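Side-chain contact in metallopeptidase containing co-catalytic metalloactive site (Shewanella denitrificans OS217, PDB 3B2Y), which is probably a zinc-dependent metallocarboxypeptidase of the peptidase M14 family, here carrying nickel at its metal site: residues E231-L234 against V235-A239. Sequence-based numbering, arbitrary orientation.
Sequences EAFL and VRSGA
Two first torsions bring Phe233 and Ser237 together one helical turn apart: the phenyl group swings anti to its own main-chain nitrogen (chi1 173°), while OG of Ser237 lies opposite its carbonyl carbon (chi1 -64°). The hydroxyl consequently sits over the middle of the ring, 3.6 Å above its plane, with Ser237 OG 3.7 Å from Phe233 CZ. Its hydrogen bond goes instead to the backbone, Ser237 OG to Phe233 O at 2.8 Å, from above the carbonyl plane. Ser237 N bonds to the same oxygen from the opposite face, so two donors of one residue grip Phe233 O. Replacing Phe233 with an alanine would probably leave the serine hydroxyl bonded but without its aromatic cover and open a gap beside Phe131, which the ring also touches. Arg236 runs extended back along the helix, where its NH1 passes 4.1 Å from Ala232 CB and its NH2 is bonded to Asp227 O. On the inward side, Leu234 packs on Ile166 and Cys159. Past the end of helix 230-236, Gly238 is the first residue to leave helical angles, with positive phi: Ala239 N reaches back to Leu234 O at 2.9 Å in a nearly straight bond (164°), and Gly238 N bonds to Val235 O at 2.9 Å. This backward bonding through a glycine with positive phi is the Schellman motif, here closing the short helix ahead of strand 242-248, which carries the predicted catalytic Glu246.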
# COMPACT_ATOMS: atom_id res chain seq x y z
N GLU A 231 8.88 2.69 1.20
CA GLU A 231 8.53 3.16 2.56
C GLU A 231 9.77 3.55 3.37
O GLU A 231 9.76 4.54 4.08
CB GLU A 231 7.59 2.13 3.25
CG GLU A 231 8.15 0.70 3.38
CD GLU A 231 7.89 -0.23 2.18
OE1 GLU A 231 7.65 0.23 1.04
OE2 GLU A 231 7.96 -1.45 2.40
N ALA A 232 10.85 2.78 3.32
CA ALA A 232 12.06 3.17 4.08
C ALA A 232 12.65 4.46 3.52
O ALA A 232 13.16 5.31 4.27
CB ALA A 232 13.11 2.05 4.10
N PHE A 233 12.65 4.56 2.20
CA PHE A 233 13.02 5.80 1.47
C PHE A 233 12.24 7.02 1.99
O PHE A 233 12.81 8.07 2.31
CB PHE A 233 12.76 5.65 -0.05
CG PHE A 233 12.95 6.91 -0.80
CD1 PHE A 233 14.24 7.40 -1.03
CD2 PHE A 233 11.85 7.69 -1.25
CE1 PHE A 233 14.43 8.63 -1.70
CE2 PHE A 233 12.04 8.92 -1.91
CZ PHE A 233 13.33 9.37 -2.17
N LEU A 234 10.93 6.90 2.08
CA LEU A 234 10.14 8.03 2.54
C LEU A 234 10.46 8.38 4.04
O LEU A 234 10.44 9.51 4.40
CB LEU A 234 8.68 7.86 2.29
CG LEU A 234 8.19 7.59 0.89
CD1 LEU A 234 6.74 7.23 0.96
CD2 LEU A 234 8.41 8.85 0.13
N VAL A 235 10.77 7.38 4.87
CA VAL A 235 11.17 7.63 6.24
C VAL A 235 12.52 8.36 6.27
O VAL A 235 12.70 9.34 7.01
CB VAL A 235 11.15 6.32 7.03
CG1 VAL A 235 11.80 6.48 8.44
CG2 VAL A 235 9.64 5.80 7.07
N ARG A 236 13.49 7.88 5.52
CA ARG A 236 14.83 8.54 5.49
C ARG A 236 14.63 9.99 4.99
O ARG A 236 15.36 10.91 5.35
CB ARG A 236 15.72 7.79 4.53
CG ARG A 236 16.15 6.46 5.01
CD ARG A 236 17.40 6.04 4.25
NE ARG A 236 17.77 4.66 4.54
CZ ARG A 236 17.35 3.60 3.83
NH1 ARG A 236 16.56 3.77 2.77
NH2 ARG A 236 17.75 2.39 4.19
N SER A 237 13.61 10.18 4.19
CA SER A 237 13.32 11.48 3.56
C SER A 237 12.49 12.38 4.48
O SER A 237 12.19 13.52 4.12
CB SER A 237 12.61 11.26 2.23
OG SER A 237 13.47 10.56 1.31
N GLY A 238 12.11 11.87 5.66
CA GLY A 238 11.40 12.65 6.67
C GLY A 238 9.99 12.25 7.10
O GLY A 238 9.46 12.86 8.04
N ALA A 239 9.35 11.25 6.48
CA ALA A 239 8.03 10.82 7.00
C ALA A 239 8.12 10.45 8.47
O ALA A 239 8.94 9.64 8.85
CB ALA A 239 7.50 9.63 6.24